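Local coordinates for DNA-(apurinic or apyrimidinic site) endonuclease 2 (Xenopus laevis, PDB 6WCD), which incises DNA at abasic sites as a weak endonuclease in base excision repair and removes nucleotides from DNA ends in the 3'-to-5' direction, at residues 136-141 with 179-184; 239-244 with 272-277; 68-73 with 120-125. All blocks are in the same frame, centred on the assembly; numbering follows the deposited sequence.

Contact 1: residues 136-141 with 179-184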
loop_
_atom_site.group_PDB
_atom_site.type_symbol
_atom_site.label_atom_id
_atom_site.label_comp_id
_atom_site.label_asym_id
_atom_site.label_seq_id
_atom_site.Cartn_x
_atom_site.Cartn_y
_atom_site.Cartn_z
ATOM N N LEU A 136 -4.236 12.080 8.410
ATOM C CA LEU A 136 -3.923 10.663 8.211
ATOM C C LEU A 136 -3.211 10.529 6.882
ATOM O O LEU A 136 -3.765 10.885 5.830
ATOM C CB LEU A 136 -5.191 9.851 8.187
ATOM C CG LEU A 136 -5.046 8.412 7.797
ATOM C CD1 LEU A 136 -4.256 7.642 8.840
ATOM C CD2 LEU A 136 -6.423 7.740 7.639
ATOM N N THR A 137 -1.982 10.021 6.916
ATOM C CA THR A 137 -1.252 9.761 5.693
ATOM C C THR A 137 -1.270 8.276 5.404
ATOM O O THR A 137 -0.910 7.472 6.268
ATOM C CB THR A 137 0.181 10.272 5.799
ATOM O OG1 THR A 137 0.174 11.671 6.065
ATOM C CG2 THR A 137 0.909 10.105 4.470
ATOM N N VAL A 138 -1.702 7.899 4.197
ATOM C CA VAL A 138 -1.778 6.535 3.716
ATOM C C VAL A 138 -0.631 6.292 2.747
ATOM O O VAL A 138 -0.512 6.984 1.719
ATOM C CB VAL A 138 -3.142 6.300 3.042
ATOM C CG1 VAL A 138 -3.202 4.949 2.439
ATOM C CG2 VAL A 138 -4.266 6.515 4.019
ATOM N N ILE A 139 0.241 5.338 3.078
ATOM C CA ILE A 139 1.389 4.996 2.279
ATOM C C ILE A 139 1.130 3.632 1.682
ATOM O O ILE A 139 1.144 2.644 2.409
ATOM C CB ILE A 139 2.648 4.965 3.134
ATOM C CG1 ILE A 139 2.786 6.267 3.923
ATOM C CG2 ILE A 139 3.878 4.723 2.268
ATOM C CD1 ILE A 139 4.062 6.353 4.802
ATOM N N ASN A 140 0.918 3.590 0.379
ATOM C CA ASN A 140 0.511 2.394 -0.370
ATOM C C ASN A 140 1.764 1.865 -1.070
ATOM O O ASN A 140 2.315 2.552 -1.942
ATOM C CB ASN A 140 -0.576 2.798 -1.365
ATOM C CG ASN A 140 -0.956 1.718 -2.335
ATOM O OD1 ASN A 140 -0.506 0.588 -2.194
ATOM N ND2 ASN A 140 -1.770 2.060 -3.325
ATOM N N VAL A 141 2.243 0.670 -0.687
ATOM C CA VAL A 141 3.548 0.156 -1.158
ATOM C C VAL A 141 3.455 -1.218 -1.771
ATOM O O VAL A 141 2.675 -2.085 -1.336
ATOM C CB VAL A 141 4.613 0.142 -0.052
ATOM C CG1 VAL A 141 4.887 1.516 0.445
ATOM C CG2 VAL A 141 4.198 -0.725 1.152
ATOM N N ILE A 179 -0.833 5.254 8.088
ATOM C CA ILE A 179 -1.087 3.863 7.730
ATOM C C ILE A 179 -0.133 3.487 6.617
ATOM O O ILE A 179 0.034 4.251 5.663
ATOM C CB ILE A 179 -2.537 3.648 7.284
ATOM C CG1 ILE A 179 -3.461 3.652 8.451
ATOM C CG2 ILE A 179 -2.660 2.336 6.492
ATOM C CD1 ILE A 179 -4.968 3.678 8.046
ATOM N N ILE A 180 0.522 2.351 6.754
ATOM C CA ILE A 180 1.326 1.738 5.693
ATOM C C ILE A 180 0.572 0.491 5.300
ATOM O O ILE A 180 0.345 -0.386 6.149
ATOM C CB ILE A 180 2.738 1.388 6.122
ATOM C CG1 ILE A 180 3.500 2.603 6.614
ATOM C CG2 ILE A 180 3.475 0.752 4.898
ATOM C CD1 ILE A 180 4.725 2.259 7.380
ATOM N N LEU A 181 0.172 0.373 4.043
ATOM C CA LEU A 181 -0.495 -0.832 3.617
ATOM C C LEU A 181 0.013 -1.319 2.300
ATOM O O LEU A 181 0.570 -0.551 1.500
ATOM C CB LEU A 181 -1.979 -0.624 3.594
ATOM C CG LEU A 181 -2.573 0.285 2.541
ATOM C CD1 LEU A 181 -4.040 0.492 2.887
ATOM C CD2 LEU A 181 -2.002 1.608 2.452
ATOM N N GLY A 182 -0.105 -2.601 2.100
ATOM C CA GLY A 182 0.242 -3.154 0.816
ATOM C C GLY A 182 0.996 -4.429 0.974
ATOM O O GLY A 182 0.867 -5.133 1.973
ATOM N N ASP A 183 1.734 -4.779 -0.076
ATOM C CA ASP A 183 2.411 -6.049 -0.233
ATOM C C ASP A 183 3.824 -5.827 0.247
ATOM O O ASP A 183 4.658 -5.223 -0.450
ATOM C CB ASP A 183 2.383 -6.537 -1.667
ATOM C CG ASP A 183 3.099 -7.850 -1.877
ATOM O OD1 ASP A 183 3.786 -8.382 -0.929
ATOM O OD2 ASP A 183 2.997 -8.396 -3.017
ATOM N N VAL A 184 4.048 -6.200 1.497
ATOM C CA VAL A 184 5.386 -6.066 2.093
ATOM C C VAL A 184 6.320 -7.172 1.659
ATOM O O VAL A 184 7.560 -7.036 1.762
ATOM C CB VAL A 184 5.171 -5.978 3.620
ATOM C CG1 VAL A 184 6.465 -6.016 4.375
ATOM C CG2 VAL A 184 4.411 -4.719 3.970
#

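Contact 2: residues 239-244 with 272-277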
loop_
_atom_site.group_PDB
_atom_site.type_symbol
_atom_site.label_atom_id
_atom_site.label_comp_id
_atom_site.label_asym_id
_atom_site.label_seq_id
_atom_site.Cartn_x
_atom_site.Cartn_y
_atom_site.Cartn_z
ATOM N N PHE A 239 4.704 1.157 14.901
ATOM C CA PHE A 239 3.570 0.702 14.089
ATOM C C PHE A 239 3.064 -0.635 14.578
ATOM O O PHE A 239 3.830 -1.478 15.034
ATOM C CB PHE A 239 3.998 0.633 12.619
ATOM C CG PHE A 239 4.172 1.981 11.992
ATOM C CD1 PHE A 239 5.372 2.688 12.093
ATOM C CD2 PHE A 239 3.119 2.593 11.395
ATOM C CE1 PHE A 239 5.461 4.012 11.548
ATOM C CE2 PHE A 239 3.217 3.865 10.847
ATOM C CZ PHE A 239 4.383 4.585 10.969
ATOM N N TYR A 240 1.748 -0.848 14.503
ATOM C CA TYR A 240 1.154 -2.131 14.797
ATOM C C TYR A 240 0.631 -2.769 13.499
ATOM O O TYR A 240 0.047 -2.093 12.649
ATOM C CB TYR A 240 -0.042 -2.009 15.743
ATOM C CG TYR A 240 0.226 -1.730 17.185
ATOM C CD1 TYR A 240 1.471 -1.949 17.745
ATOM C CD2 TYR A 240 -0.812 -1.303 18.012
ATOM C CE1 TYR A 240 1.698 -1.712 19.073
ATOM C CE2 TYR A 240 -0.600 -1.076 19.352
ATOM C CZ TYR A 240 0.657 -1.281 19.882
ATOM O OH TYR A 240 0.886 -1.048 21.216
ATOM N N ASP A 241 0.776 -4.083 13.432
ATOM C CA ASP A 241 0.113 -4.956 12.454
ATOM C C ASP A 241 -1.355 -5.083 12.845
ATOM O O ASP A 241 -1.696 -5.787 13.806
ATOM C CB ASP A 241 0.832 -6.295 12.486
ATOM C CG ASP A 241 0.305 -7.319 11.495
ATOM O OD1 ASP A 241 -0.772 -7.153 10.895
ATOM O OD2 ASP A 241 0.988 -8.361 11.349
ATOM N N SER A 242 -2.226 -4.361 12.161
ATOM C CA SER A 242 -3.588 -4.232 12.684
ATOM C C SER A 242 -4.312 -5.560 12.674
ATOM O O SER A 242 -5.143 -5.818 13.537
ATOM C CB SER A 242 -4.363 -3.171 11.886
ATOM O OG SER A 242 -4.608 -3.515 10.508
ATOM N N PHE A 243 -4.092 -6.390 11.655
ATOM C CA PHE A 243 -4.746 -7.683 11.657
ATOM C C PHE A 243 -4.465 -8.429 12.952
ATOM O O PHE A 243 -5.367 -9.018 13.545
ATOM C CB PHE A 243 -4.307 -8.539 10.474
ATOM C CG PHE A 243 -4.929 -9.922 10.442
ATOM C CD1 PHE A 243 -6.278 -10.107 10.207
ATOM C CD2 PHE A 243 -4.163 -11.044 10.647
ATOM C CE1 PHE A 243 -6.852 -11.361 10.265
ATOM C CE2 PHE A 243 -4.699 -12.280 10.675
ATOM C CZ PHE A 243 -6.043 -12.464 10.480
ATOM N N ARG A 244 -3.202 -8.422 13.416
ATOM C CA ARG A 244 -2.875 -9.182 14.610
ATOM C C ARG A 244 -3.263 -8.474 15.893
ATOM O O ARG A 244 -3.385 -9.118 16.938
ATOM C CB ARG A 244 -1.367 -9.495 14.613
ATOM C CG ARG A 244 -1.005 -10.516 13.596
ATOM C CD ARG A 244 -1.666 -11.871 13.821
ATOM N NE ARG A 244 -1.270 -12.800 12.759
ATOM C CZ ARG A 244 -1.896 -13.941 12.490
ATOM N NH1 ARG A 244 -3.005 -14.280 13.116
ATOM N NH2 ARG A 244 -1.443 -14.702 11.512
ATOM N N ILE A 272 1.326 -11.836 3.509
ATOM C CA ILE A 272 2.355 -10.851 3.157
ATOM C C ILE A 272 1.735 -9.488 2.849
ATOM O O ILE A 272 2.480 -8.553 2.457
ATOM C CB ILE A 272 3.261 -11.323 2.000
ATOM C CG1 ILE A 272 2.431 -11.660 0.749
ATOM C CG2 ILE A 272 4.170 -12.472 2.473
ATOM C CD1 ILE A 272 3.295 -11.884 -0.479
ATOM N N ASP A 273 0.441 -9.351 3.013
ATOM C CA ASP A 273 -0.292 -8.102 2.827
ATOM C C ASP A 273 -0.792 -7.610 4.175
ATOM O O ASP A 273 -1.426 -8.349 4.940
ATOM C CB ASP A 273 -1.428 -8.385 1.878
ATOM C CG ASP A 273 -0.919 -8.846 0.510
ATOM O OD1 ASP A 273 -0.404 -7.964 -0.275
ATOM O OD2 ASP A 273 -0.968 -10.061 0.181
ATOM N N TYR A 274 -0.512 -6.351 4.457
ATOM C CA TYR A 274 -0.684 -5.761 5.751
ATOM C C TYR A 274 -1.386 -4.434 5.681
ATOM O O TYR A 274 -1.323 -3.704 4.691
ATOM C CB TYR A 274 0.681 -5.500 6.415
ATOM C CG TYR A 274 1.556 -6.682 6.644
ATOM C CD1 TYR A 274 1.672 -7.224 7.892
ATOM C CD2 TYR A 274 2.364 -7.179 5.654
ATOM C CE1 TYR A 274 2.536 -8.260 8.161
ATOM C CE2 TYR A 274 3.191 -8.239 5.895
ATOM C CZ TYR A 274 3.305 -8.757 7.143
ATOM O OH TYR A 274 4.169 -9.786 7.454
ATOM N N ILE A 275 -2.047 -4.090 6.817
ATOM C CA ILE A 275 -2.473 -2.722 7.116
ATOM C C ILE A 275 -1.810 -2.359 8.428
ATOM O O ILE A 275 -2.199 -2.832 9.509
ATOM C CB ILE A 275 -4.005 -2.562 7.163
ATOM C CG1 ILE A 275 -4.572 -2.939 5.804
ATOM C CG2 ILE A 275 -4.347 -1.147 7.593
ATOM C CD1 ILE A 275 -6.100 -2.992 5.750
ATOM N N LEU A 276 -0.750 -1.567 8.359
ATOM C CA LEU A 276 0.011 -1.156 9.534
ATOM C C LEU A 276 -0.415 0.246 9.905
ATOM O O LEU A 276 -0.689 1.073 9.041
ATOM C CB LEU A 276 1.524 -1.178 9.224
ATOM C CG LEU A 276 2.063 -2.456 8.601
ATOM C CD1 LEU A 276 3.537 -2.175 8.306
ATOM C CD2 LEU A 276 1.829 -3.651 9.467
ATOM N N GLY A 277 -0.563 0.518 11.188
ATOM C CA GLY A 277 -0.914 1.866 11.614
ATOM C C GLY A 277 -0.083 2.243 12.815
ATOM O O GLY A 277 0.362 1.391 13.575
HETATM O O HOH W 1 -2.366 -6.101 8.990
#

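Contact 3: residues 68-73 with 120-125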
loop_
_atom_site.group_PDB
_atom_site.type_symbol
_atom_site.label_atom_id
_atom_site.label_comp_id
_atom_site.label_asym_id
_atom_site.label_seq_id
_atom_site.Cartn_x
_atom_site.Cartn_y
_atom_site.Cartn_z
ATOM N N VAL A 68 1.409 1.119 -8.423
ATOM C CA VAL A 68 0.479 1.186 -7.297
ATOM C C VAL A 68 -0.507 2.307 -7.572
ATOM O O VAL A 68 -0.240 3.252 -8.325
ATOM C CB VAL A 68 1.158 1.438 -5.946
ATOM C CG1 VAL A 68 2.040 0.245 -5.560
ATOM C CG2 VAL A 68 1.934 2.725 -5.927
ATOM N N ALA A 69 -1.716 2.172 -6.988
ATOM C CA ALA A 69 -2.768 3.158 -7.191
ATOM C C ALA A 69 -3.599 3.220 -5.934
ATOM O O ALA A 69 -3.937 2.211 -5.336
ATOM C CB ALA A 69 -3.673 2.821 -8.369
ATOM N N THR A 70 -4.006 4.440 -5.560
ATOM C CA THR A 70 -4.968 4.671 -4.494
ATOM C C THR A 70 -6.187 5.348 -5.065
ATOM O O THR A 70 -6.076 6.401 -5.728
ATOM C CB THR A 70 -4.332 5.508 -3.391
ATOM O OG1 THR A 70 -3.283 4.741 -2.819
ATOM C CG2 THR A 70 -5.325 5.882 -2.315
ATOM N N PHE A 71 -7.334 4.714 -4.864
ATOM C CA PHE A 71 -8.628 5.189 -5.317
ATOM C C PHE A 71 -9.399 5.698 -4.108
ATOM O O PHE A 71 -9.567 4.980 -3.133
ATOM C CB PHE A 71 -9.424 4.074 -6.000
ATOM C CG PHE A 71 -8.923 3.693 -7.338
ATOM C CD1 PHE A 71 -7.902 2.778 -7.477
ATOM C CD2 PHE A 71 -9.503 4.239 -8.441
ATOM C CE1 PHE A 71 -7.435 2.437 -8.832
ATOM C CE2 PHE A 71 -9.076 3.932 -9.712
ATOM C CZ PHE A 71 -8.060 3.039 -9.881
ATOM N N CYS A 72 -9.901 6.914 -4.213
ATOM C CA CYS A 72 -10.641 7.559 -3.139
ATOM C C CYS A 72 -12.064 7.891 -3.576
ATOM O O CYS A 72 -12.276 8.398 -4.667
ATOM C CB CYS A 72 -9.933 8.860 -2.734
ATOM S SG CYS A 72 -8.280 8.624 -2.186
ATOM N N LYS A 73 -13.064 7.623 -2.716
ATOM C CA LYS A 73 -14.375 8.168 -2.943
ATOM C C LYS A 73 -14.378 9.682 -2.696
ATOM O O LYS A 73 -13.428 10.246 -2.163
ATOM C CB LYS A 73 -15.398 7.459 -2.053
ATOM C CG LYS A 73 -15.595 6.001 -2.413
ATOM C CD LYS A 73 -16.771 5.349 -1.702
ATOM C CE LYS A 73 -17.064 3.983 -2.320
ATOM N NZ LYS A 73 -18.021 3.189 -1.470
ATOM N N VAL A 120 2.796 5.201 -3.377
ATOM C CA VAL A 120 2.021 6.420 -3.542
ATOM C C VAL A 120 1.479 6.781 -2.163
ATOM O O VAL A 120 1.089 5.905 -1.375
ATOM C CB VAL A 120 0.938 6.284 -4.638
ATOM C CG1 VAL A 120 -0.103 5.331 -4.276
ATOM C CG2 VAL A 120 0.344 7.662 -4.995
ATOM N N LEU A 121 1.546 8.051 -1.859
ATOM C CA LEU A 121 1.113 8.605 -0.568
ATOM C C LEU A 121 -0.054 9.545 -0.776
ATOM O O LEU A 121 -0.021 10.415 -1.656
ATOM C CB LEU A 121 2.221 9.381 0.140
ATOM C CG LEU A 121 3.334 8.494 0.707
ATOM C CD1 LEU A 121 4.173 7.847 -0.339
ATOM C CD2 LEU A 121 4.183 9.330 1.675
ATOM N N THR A 122 -1.098 9.382 0.057
ATOM C CA THR A 122 -2.231 10.309 0.047
ATOM C C THR A 122 -2.453 10.773 1.483
ATOM O O THR A 122 -2.250 10.003 2.423
ATOM C CB THR A 122 -3.500 9.678 -0.555
ATOM O OG1 THR A 122 -3.851 8.465 0.092
ATOM C CG2 THR A 122 -3.388 9.382 -2.063
ATOM N N GLN A 123 -2.803 12.044 1.644
ATOM C CA GLN A 123 -2.981 12.605 2.972
ATOM C C GLN A 123 -4.397 13.126 3.092
ATOM O O GLN A 123 -4.855 13.886 2.245
ATOM C CB GLN A 123 -1.940 13.697 3.204
ATOM C CG GLN A 123 -1.856 14.218 4.579
ATOM C CD GLN A 123 -0.606 15.065 4.730
ATOM O OE1 GLN A 123 -0.620 16.252 4.403
ATOM N NE2 GLN A 123 0.482 14.454 5.185
ATOM N N HIS A 124 -5.066 12.720 4.178
ATOM C CA HIS A 124 -6.495 12.885 4.380
ATOM C C HIS A 124 -6.713 13.557 5.726
ATOM O O HIS A 124 -6.163 13.119 6.739
ATOM C CB HIS A 124 -7.180 11.508 4.385
ATOM C CG HIS A 124 -6.853 10.666 3.186
ATOM N ND1 HIS A 124 -7.641 10.625 2.062
ATOM C CD2 HIS A 124 -5.777 9.885 2.919
ATOM C CE1 HIS A 124 -7.059 9.852 1.154
ATOM N NE2 HIS A 124 -5.940 9.384 1.646
ATOM N N ARG A 125 -7.589 14.534 5.793
ATOM C CA ARG A 125 -7.967 15.028 7.115
ATOM C C ARG A 125 -9.066 14.129 7.676
ATOM O O ARG A 125 -9.947 13.663 6.941
ATOM C CB ARG A 125 -8.453 16.455 7.021
ATOM C CG ARG A 125 -7.348 17.441 6.651
ATOM C CD ARG A 125 -6.279 17.606 7.779
ATOM N NE ARG A 125 -6.593 18.736 8.664
ATOM C CZ ARG A 125 -5.927 19.061 9.775
ATOM N NH1 ARG A 125 -6.300 20.120 10.478
ATOM N NH2 ARG A 125 -4.901 18.345 10.202
HETATM O O HOH W 2 -2.126 6.255 -0.840
#

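Contact 1: residues 136-141 with 179-184
Ile139 is bonded to both neighbours of Ile180 in the parallel pairing of 136-141 with 179-184: its N donates to Ile179 O (2.8 Å) and its O accepts from Leu181 N (3.0 Å). The ladder begins with Ile179 N on Thr137 O, continues through Val141 N to Leu181 O, and ends with Asp183 N on Val141 O at 3.1 Å, where the N-H...O angle of 143° is more bent than in the other four bonds. That last bond ties down the backbone of Asp183, an active-site proton donor/acceptor, just as the chain turns a corner at Gly182. Only glycine suits that corner, because a CB would collide with Val141 O.

The apolar contacts lie on two faces. On one, Leu181 has CG between its backbone N and carbonyl carbon (chi1 70°), and its CD2 meets Val138 CG1 at 3.5 Å; Leu136 CD1 touches Ile179 CG1 at 4.1 Å. On the other, Ile139 CD1 meets Ile180 CG1 (4.2 Å), while Val141 CG2 approaches Ile180 CG2. Beta-branched valine and isoleucine suit the extended backbone, and their apolar branches fill both buried faces. Buried Asn140 accepts from Gln33 NE2 at OD1 and donates from ND2 to Thr70 OG1, so both ends of the amide are used.

Helix 152-173 links the strands in a beta-alpha-beta unit and packs on Ile139, Ile180 and Val141, while Cys31 of strand 29-33 meets Val138, Asn140 and Leu181 on the opposite face.

Contact 2: residues 239-244 with 272-277
Ile275 O is gripped twice by Ser242: OG donates at 2.7 Å, tilted 24° from the carbonyl plane, and the backbone N donates at 3.1 Å. With OG held between its own N and carbonyl carbon (chi1 66°), the small serine can serve the same acceptor with both groups; its OG also bonds Ser289 OG on strand 286-291.

Next to it, Asp241 occupies the N-cap of helix 242-246. Its OD1 accepts from a water (2.7 Å) that in turn accepts from Phe243 N and Ile275 N, so the first turn of the helix is joined to the strand through one molecule. OD2 lies at the edge of the Tyr274 ring, 3.5 Å from CE1, the carboxylate and ring planes being 61° apart; a positively polarised C-H rim suits this oxygen, which also forms a salt bridge to Arg271.

Residues 239-241 pair antiparallel with strand 273-277 in the larger, mixed sheet of the DNase I-like fold. Tyr240 and Gly277 are the hydrogen-bonded pair, with Tyr240 N 2.8 Å from Gly277 O. In the adjoining non-hydrogen-bonded pair, Leu276 CD2 rests against Asp241 CA at 3.7 Å. Phe239 brings CD2 to within 3.5 Å of Gly277 C, and its ring stacks with Phe214.

Contact 3: residues 68-73 with 120-125
Val68 and Val120 meet where the two central sheets of the four-layered alpha/beta sandwich, the DNase I-like fold, face each other. Strand 68-72 belongs to one sheet and strand 119-127 to the other, so the contact is made by alternate side chains pointing inward.

Val68 turns CG1 anti to the carbonyl carbon (chi1 -66°), which leaves CG2 between backbone N and carbonyl carbon; Val120 places CG1 there (chi1 66°). These two methyls touch at 3.7 Å as the side chains slide past each other in opposite directions, compact branched groups suiting the close spacing.

Thr70 divides its two branches. CG2, anti to its backbone N, meets Thr122 tip to tip, 3.8 Å from Thr122 OG1. OG1 passes Val120 CG1 at 3.5 Å; it also accepts a hydrogen bond from Asn140 ND2 and binds a water at 2.7 Å. That water also bonds Thr122 OG1 (3.0 Å) and donates a longer bond to Val120 O, so threonine gives each strand a methyl for packing and a hydroxyl for the water in a buried interface.

Thr122 OG1 has a second partner in its own strand, His124 NE2, at 2.8 Å. With ND1 bonded to Thr76 O, both ring nitrogens are held and the rotation of the imidazole is fixed. Its edge is thereby presented to the polarisable thiol of Cys72, with SG near the ring plane and 3.8 Å from CE1.

How the contacts relate
Strand 119-127 of contact 3, contact 1 and contact 2 follow one another in one sheet of this catalytic domain, while 68-73 reaches in from the facing sheet. Between centres, contact 1 is about 9 Å from contact 3 and about 10 Å from contact 2; the outer two are about 18 Å apart and do not touch. Probable backbone bonds make the joins: Val138 N to Thr122 O on one side, Leu276 N to Ile180 O (2.7 Å) on the other. Where contacts 1 and 2 meet, Asp183 and Asp273 have side chains about 3 Å apart, and the side chain of Asp183 is about 7 Å from the magnesium ion bound by Asn9 and Glu34. In contact 3, the side chain of Val68 is about 4 Å from that of Tyr142, probably an active-site residue.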